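Local coordinates for protein beta-gamma-crystallin (Geodia cydonium, PDB 4IAU) that is of unknown function but binds calcium through a beta/gamma-crystallin domain built from Greek key strands, at residues 114-119 / 147-152; 86-91 / 157-162; 97-102 / 106-111. All coordinates share one frame; numbering follows the deposited sequence.

All three contacts lie in one beta/gamma-crystallin domain, and their first segments sit on neighbouring strands of a single antiparallel sheet, ordered 98-101, 86-89, 115-118. Contacts 1 and 2 are buried: each joins this sheet to a later element of the domain, the short helix 146-149 in one case and strand 158-161 of the second sheet in the other. Contact 3 is only partly buried and closes within 15 residues of chain, strand 98-101 against the loop that follows it. No hydrogen bond crosses any of the contacts; side-chain packing is apolar throughout. Metal binding is found at the strand ends, where contacts 1 and 2 supply Ser114 OG and Lys90 O to the same calcium ion.

Contact 1 of 3, residues 114-119 / 147-152. With CA (calcium ion), chain B.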
# COMPACT_ATOMS: atom_id res chain seq x y z
N SER A 114 0.19 -1.62 10.78
CA SER A 114 0.31 -0.21 11.08
C SER A 114 -0.29 0.77 10.06
O SER A 114 -0.32 1.95 10.36
CB SER A 114 1.78 0.18 11.33
OG SER A 114 2.33 -0.59 12.39
N SER A 115 -0.78 0.32 8.91
CA SER A 115 -1.48 1.21 8.00
C SER A 115 -2.32 0.36 7.05
O SER A 115 -2.19 -0.87 6.98
CB SER A 115 -0.53 2.14 7.23
OG SER A 115 0.38 1.42 6.41
N ALA A 116 -3.21 1.04 6.29
CA ALA A 116 -4.10 0.32 5.39
C ALA A 116 -4.62 1.25 4.30
O ALA A 116 -4.81 2.44 4.53
CB ALA A 116 -5.31 -0.26 6.10
N LEU A 117 -4.90 0.66 3.14
CA LEU A 117 -5.63 1.29 2.08
C LEU A 117 -6.91 0.50 1.85
O LEU A 117 -6.84 -0.67 1.50
CB LEU A 117 -4.81 1.36 0.78
CG LEU A 117 -3.60 2.25 0.87
CD1 LEU A 117 -2.70 2.07 -0.36
CD2 LEU A 117 -4.00 3.71 1.01
N ILE A 118 -8.07 1.15 2.03
CA ILE A 118 -9.34 0.50 1.77
C ILE A 118 -9.89 1.09 0.48
O ILE A 118 -10.25 2.27 0.43
CB ILE A 118 -10.35 0.63 2.92
CG1 ILE A 118 -9.75 0.10 4.23
CG2 ILE A 118 -11.61 -0.12 2.55
CD1 ILE A 118 -10.67 0.12 5.43
N SER A 119 -9.96 0.27 -0.57
CA SER A 119 -10.50 0.73 -1.84
C SER A 119 -11.99 0.46 -1.97
O SER A 119 -12.71 1.24 -2.59
CB SER A 119 -9.75 0.12 -3.02
OG SER A 119 -10.30 0.56 -4.27
N GLY A 147 -3.96 4.46 14.25
CA GLY A 147 -4.99 5.26 14.92
C GLY A 147 -6.05 5.69 13.94
O GLY A 147 -7.24 5.67 14.29
N ALA A 148 -5.70 6.06 12.73
CA ALA A 148 -6.69 6.41 11.75
C ALA A 148 -7.72 5.29 11.49
O ALA A 148 -8.88 5.57 11.19
CB ALA A 148 -5.99 6.85 10.48
N LEU A 149 -7.31 4.01 11.61
CA LEU A 149 -8.20 2.83 11.53
C LEU A 149 -9.03 2.56 12.77
O LEU A 149 -9.96 1.76 12.66
CB LEU A 149 -7.46 1.53 11.28
CG LEU A 149 -6.75 1.41 10.00
CD1 LEU A 149 -5.73 0.24 9.94
CD2 LEU A 149 -7.73 1.26 8.80
N GLY A 150 -8.79 3.21 13.84
CA GLY A 150 -9.53 2.96 15.07
C GLY A 150 -8.94 1.85 15.84
O GLY A 150 -9.66 1.35 16.68
N VAL A 151 -7.67 1.45 15.61
CA VAL A 151 -7.07 0.37 16.38
C VAL A 151 -5.73 0.82 16.94
O VAL A 151 -5.09 1.73 16.42
CB VAL A 151 -6.93 -0.90 15.52
CG1 VAL A 151 -8.30 -1.46 15.20
CG2 VAL A 151 -6.12 -0.67 14.24
N ALA A 152 -5.30 0.12 17.97
CA ALA A 152 -3.95 0.34 18.48
C ALA A 152 -2.94 -0.15 17.43
O ALA A 152 -3.18 -1.02 16.62
CB ALA A 152 -3.80 -0.40 19.79
CA CA B . 3.75 -2.48 12.53
O HOH W 1 5.26 -4.19 13.07
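Leu149 is inserted from the end of helix 146-149 against Ala116 of strand 115-118, a buried contact of the beta/gamma-crystallin fold. From its CB, which points toward the strand, CG stands opposite the carbonyl carbon and beside the backbone N (chi1 -64°). Both methyls then rest on Ala116 CB from the same side, Leu149 CD1 and CD2 each 3.9 Å from it. CD1 also brushes the backbone carbon of Ser115, whereas Leu149 CD2 comes no nearer to Ile118 than 4.6 Å, at its CD1. Tyr143 and Leu125 pack on the same leucine from other strands. Gly150, with a positive phi of 85°, ends the helix in a Schellman motif, and its N donates to Gly147 O at 2.9 Å.

Just before Ala116, at the start of the strand, Ser114 and Ser115 form a classic beta bulge opposite Tyr89. They are consistent with the closing serine pair of the calcium-binding signature of beta/gamma-crystallins, and their hydroxyls diverge: Ser115 OG bonds to His91 O and Phe94 N, while Ser114 OG, hydrogen-bonded with Asn153 OD1, ligates the calcium ion at 2.4 Å.

Contact 2 of 3, residues 86-91 / 157-162; sequences ATLYKH and KSMERE. With CA (calcium ion), chain B.
The interior of the beta/gamma-crystallin domain, between its two antiparallel sheets, is bridged here by Met159 of strand 158-161, which reaches Ala86 and Leu88 of strand 86-89. The residue is present as selenomethionine. Its CG is anti to the backbone N (chi1 -174°) and the chain stays extended beyond, so that the selenoether end spans the gap between strands whose nearest CA atoms, of Ala86 and Arg161, are 9.7 Å apart. The terminal methyl does the first touching: Met159 CE meets Ala86 CB at 3.7 Å. One atom back, Met159 SE rests against Leu88 CD2 at 3.9 Å. The leucine and the selenomethionine run in opposite directions and slide alongside one another, overlapping near their ends. Trp123, Ile118 and Leu101 also pack on Met159, and Leu101 and Ala116 on Leu88.

The CB of Thr87, between the two contacting residues, points away from strand 158-161; its OG1 is hydrogen-bonded with Asp100 OD1. Where strand 158-161 begins, Lys157 and Ser158 form a classic beta bulge facing Tyr126. Beyond Tyr89 the chain enters the metal site that Gly112, Ser114 and Asp154 help to complete. The extended side chain of Lys90 takes no part in the coordination; it is Lys90 O that binds the calcium ion, at 2.3 Å.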
# COMPACT_ATOMS: atom_id res chain seq x y z
N ALA A 86 -9.30 -4.32 0.41
CA ALA A 86 -8.41 -3.55 1.26
C ALA A 86 -7.04 -4.24 1.27
O ALA A 86 -6.94 -5.46 1.13
CB ALA A 86 -8.93 -3.47 2.69
N THR A 87 -5.98 -3.44 1.49
CA THR A 87 -4.63 -3.96 1.71
C THR A 87 -4.11 -3.38 3.03
O THR A 87 -4.28 -2.20 3.28
CB THR A 87 -3.67 -3.64 0.55
OG1 THR A 87 -4.13 -4.26 -0.62
CG2 THR A 87 -2.27 -4.16 0.78
N LEU A 88 -3.51 -4.27 3.83
CA LEU A 88 -2.92 -3.95 5.11
C LEU A 88 -1.38 -3.95 4.99
O LEU A 88 -0.85 -4.75 4.21
CB LEU A 88 -3.33 -4.96 6.16
CG LEU A 88 -4.85 -5.16 6.28
CD1 LEU A 88 -5.11 -6.21 7.37
CD2 LEU A 88 -5.56 -3.88 6.58
N TYR A 89 -0.73 -3.13 5.79
CA TYR A 89 0.72 -2.97 5.72
C TYR A 89 1.33 -3.02 7.11
O TYR A 89 0.75 -2.52 8.09
CB TYR A 89 1.07 -1.64 5.05
CG TYR A 89 0.55 -1.52 3.66
CD1 TYR A 89 1.29 -1.94 2.57
CD2 TYR A 89 -0.71 -0.96 3.39
CE1 TYR A 89 0.81 -1.82 1.26
CE2 TYR A 89 -1.20 -0.85 2.11
CZ TYR A 89 -0.43 -1.29 1.04
OH TYR A 89 -0.97 -1.15 -0.22
N LYS A 90 2.50 -3.63 7.18
CA LYS A 90 3.20 -3.80 8.47
C LYS A 90 3.65 -2.46 9.04
O LYS A 90 3.63 -2.27 10.25
CB LYS A 90 4.40 -4.71 8.28
CG LYS A 90 5.16 -4.98 9.56
CD LYS A 90 6.35 -5.89 9.36
CE LYS A 90 7.04 -6.20 10.66
NZ LYS A 90 8.26 -7.04 10.41
N HIS A 91 4.08 -1.51 8.22
CA HIS A 91 4.60 -0.24 8.70
C HIS A 91 3.61 0.89 8.41
O HIS A 91 2.73 0.75 7.55
CB HIS A 91 5.93 0.08 8.10
CG HIS A 91 6.97 -0.93 8.34
ND1 HIS A 91 7.14 -1.55 9.55
CD2 HIS A 91 7.87 -1.45 7.50
CE1 HIS A 91 8.13 -2.42 9.44
NE2 HIS A 91 8.62 -2.38 8.21
N LYS A 157 -6.21 -7.77 14.34
CA LYS A 157 -6.14 -9.21 14.24
C LYS A 157 -7.18 -9.84 13.36
O LYS A 157 -6.96 -10.98 12.87
CB LYS A 157 -6.16 -9.85 15.63
CG LYS A 157 -4.82 -9.80 16.32
CD LYS A 157 -4.88 -10.53 17.69
CE LYS A 157 -3.51 -10.67 18.32
NZ LYS A 157 -2.82 -9.37 18.59
N SER A 158 -8.32 -9.22 13.10
CA SER A 158 -9.28 -9.72 12.17
C SER A 158 -10.07 -8.56 11.60
O SER A 158 -10.14 -7.48 12.22
CB SER A 158 -10.19 -10.79 12.74
OG SER A 158 -10.94 -10.35 13.85
N MSE A 159 -10.62 -8.75 10.40
CA MSE A 159 -11.29 -7.68 9.67
C MSE A 159 -12.37 -8.32 8.83
O MSE A 159 -12.09 -9.12 7.98
CB MSE A 159 -10.25 -6.86 8.89
CG MSE A 159 -10.77 -5.63 8.21
SE MSE A 159 -9.27 -4.54 7.66
CE MSE A 159 -10.10 -3.59 6.23
N GLU A 160 -13.64 -7.94 9.12
CA GLU A 160 -14.80 -8.57 8.53
C GLU A 160 -15.42 -7.61 7.52
O GLU A 160 -15.65 -6.43 7.82
CB GLU A 160 -15.83 -8.94 9.63
CG GLU A 160 -16.92 -9.80 9.05
CD GLU A 160 -17.63 -10.72 9.99
OE1 GLU A 160 -18.00 -10.14 11.02
OE2 GLU A 160 -17.82 -11.94 9.74
N ARG A 161 -15.70 -8.09 6.32
CA ARG A 161 -16.36 -7.28 5.31
C ARG A 161 -17.85 -7.38 5.52
O ARG A 161 -18.40 -8.47 5.58
CB ARG A 161 -15.94 -7.75 3.92
CG ARG A 161 -16.44 -6.80 2.84
CD ARG A 161 -15.89 -7.18 1.53
NE ARG A 161 -16.30 -6.27 0.51
CZ ARG A 161 -15.62 -5.93 -0.59
NH1 ARG A 161 -14.45 -6.50 -0.82
NH2 ARG A 161 -16.26 -5.01 -1.28
N GLU A 162 -18.51 -6.25 5.59
CA GLU A 162 -19.96 -6.19 5.78
C GLU A 162 -20.60 -6.36 4.44
O GLU A 162 -20.09 -6.24 3.30
CB GLU A 162 -20.36 -4.86 6.43
CG GLU A 162 -19.78 -4.50 7.76
CD GLU A 162 -20.39 -3.29 8.44
OE1 GLU A 162 -20.78 -2.32 7.75
OE2 GLU A 162 -20.51 -3.26 9.69
CA CA B . 3.75 -2.48 12.53
O HOH W 1 5.26 -4.19 13.07

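Contact 3 of 3, residues 97-102 / 106-111; sequences KELDLP and PRIDIG
Leu99 carries its CG anti to the backbone N (chi1 176°), which sends the branch out from strand 98-101 toward the loop, while Ile110 answers with CG1 between its backbone N and carbonyl carbon (chi1 67°) and CG2 opposite that carbon. This turns Ile110 CG2 onto the base of the leucine, 3.8 Å from Leu99 CB. Leu99 CD2 is met by both isoleucines, Ile110 CG2 at 4.1 Å and Ile108 CG2 at 4.0 Å, which come from adjacent sides rather than enclosing it, each side chain slanting across Leu99. The longer branch of Ile110 ends at CD1, 3.8 Å from Lys97 O.

Deeper in, Ile108 packs on Leu88 and Met159, and its backbone is hydrogen-bonded to Lys157. No hydrogen bond joins the two segments themselves. The loop therefore leans on the edge strand by apolar side chains as it passes beside the second sheet before returning to strand 115-118, consistent with the crossing of a crystallin Greek key, and it leads directly into Gly112 and Ser114 of the calcium site.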
# COMPACT_ATOMS: atom_id res chain seq x y z
N LYS A 97 5.82 -5.46 4.80
CA LYS A 97 5.00 -6.59 4.34
C LYS A 97 3.57 -6.15 4.18
O LYS A 97 2.99 -5.51 5.07
CB LYS A 97 5.10 -7.69 5.38
CG LYS A 97 4.43 -8.99 4.97
CD LYS A 97 4.73 -10.17 5.83
CE LYS A 97 6.05 -10.88 5.60
NZ LYS A 97 5.82 -12.36 5.71
N GLU A 98 2.94 -6.54 3.06
CA GLU A 98 1.55 -6.26 2.81
C GLU A 98 0.72 -7.56 2.84
O GLU A 98 1.23 -8.68 2.69
CB GLU A 98 1.35 -5.56 1.45
CG GLU A 98 1.59 -6.45 0.24
CD GLU A 98 1.40 -5.81 -1.10
OE1 GLU A 98 0.69 -4.77 -1.20
OE2 GLU A 98 1.97 -6.32 -2.09
N LEU A 99 -0.58 -7.36 3.01
CA LEU A 99 -1.56 -8.43 3.00
C LEU A 99 -2.81 -7.92 2.33
O LEU A 99 -3.42 -6.93 2.76
CB LEU A 99 -1.89 -8.91 4.42
CG LEU A 99 -2.96 -9.96 4.51
CD1 LEU A 99 -2.53 -11.26 3.89
CD2 LEU A 99 -3.37 -10.11 5.97
N ASP A 100 -3.24 -8.57 1.24
CA ASP A 100 -4.44 -8.24 0.53
C ASP A 100 -5.66 -8.94 1.13
O ASP A 100 -5.64 -10.15 1.40
CB ASP A 100 -4.33 -8.67 -0.93
CG ASP A 100 -3.33 -7.83 -1.74
OD1 ASP A 100 -3.14 -6.65 -1.41
OD2 ASP A 100 -2.80 -8.37 -2.72
N LEU A 101 -6.73 -8.16 1.32
CA LEU A 101 -8.02 -8.60 1.79
C LEU A 101 -9.07 -8.32 0.74
O LEU A 101 -9.71 -7.26 0.72
CB LEU A 101 -8.47 -7.93 3.11
CG LEU A 101 -7.94 -8.54 4.40
CD1 LEU A 101 -6.43 -8.48 4.55
CD2 LEU A 101 -8.60 -7.92 5.59
N PRO A 102 -9.33 -9.30 -0.14
CA PRO A 102 -10.53 -9.18 -1.02
C PRO A 102 -11.83 -9.36 -0.24
O PRO A 102 -12.86 -8.92 -0.71
CB PRO A 102 -10.31 -10.34 -2.00
CG PRO A 102 -9.46 -11.33 -1.31
CD PRO A 102 -8.56 -10.52 -0.48
N PRO A 106 -10.19 -13.68 9.17
CA PRO A 106 -10.32 -13.89 10.58
C PRO A 106 -9.02 -13.94 11.36
O PRO A 106 -9.05 -14.07 12.58
CB PRO A 106 -11.04 -15.28 10.64
CG PRO A 106 -10.44 -15.99 9.45
CD PRO A 106 -10.33 -14.92 8.38
N ARG A 107 -7.89 -13.91 10.65
CA ARG A 107 -6.63 -14.12 11.37
C ARG A 107 -5.49 -13.48 10.56
O ARG A 107 -4.91 -14.09 9.65
CB ARG A 107 -6.36 -15.59 11.64
CG ARG A 107 -5.16 -15.75 12.55
CD ARG A 107 -5.37 -16.90 13.47
NE ARG A 107 -4.13 -17.26 14.13
CZ ARG A 107 -3.91 -18.32 14.85
NH1 ARG A 107 -4.95 -19.10 15.11
NH2 ARG A 107 -2.71 -18.56 15.36
N ILE A 108 -5.20 -12.25 10.91
CA ILE A 108 -4.17 -11.42 10.29
C ILE A 108 -2.89 -11.55 11.09
O ILE A 108 -2.89 -11.33 12.31
CB ILE A 108 -4.64 -9.96 10.26
CG1 ILE A 108 -5.89 -9.81 9.43
CG2 ILE A 108 -3.51 -9.03 9.80
CD1 ILE A 108 -6.70 -8.59 9.68
N ASP A 109 -1.79 -11.89 10.44
CA ASP A 109 -0.53 -12.17 11.07
C ASP A 109 0.63 -11.67 10.17
O ASP A 109 1.28 -12.51 9.55
CB ASP A 109 -0.44 -13.68 11.40
CG ASP A 109 0.68 -14.09 12.33
OD1 ASP A 109 1.56 -13.26 12.67
OD2 ASP A 109 0.72 -15.30 12.68
N ILE A 110 0.92 -10.38 10.12
CA ILE A 110 1.97 -9.78 9.28
C ILE A 110 3.06 -9.13 10.13
O ILE A 110 3.91 -8.41 9.56
CB ILE A 110 1.44 -8.80 8.24
CG1 ILE A 110 0.86 -7.55 8.80
CG2 ILE A 110 0.49 -9.55 7.31
CD1 ILE A 110 0.47 -6.50 7.72
N GLY A 111 3.10 -9.40 11.41
CA GLY A 111 4.11 -8.79 12.28
C GLY A 111 3.65 -7.46 12.81
O GLY A 111 4.51 -6.75 13.35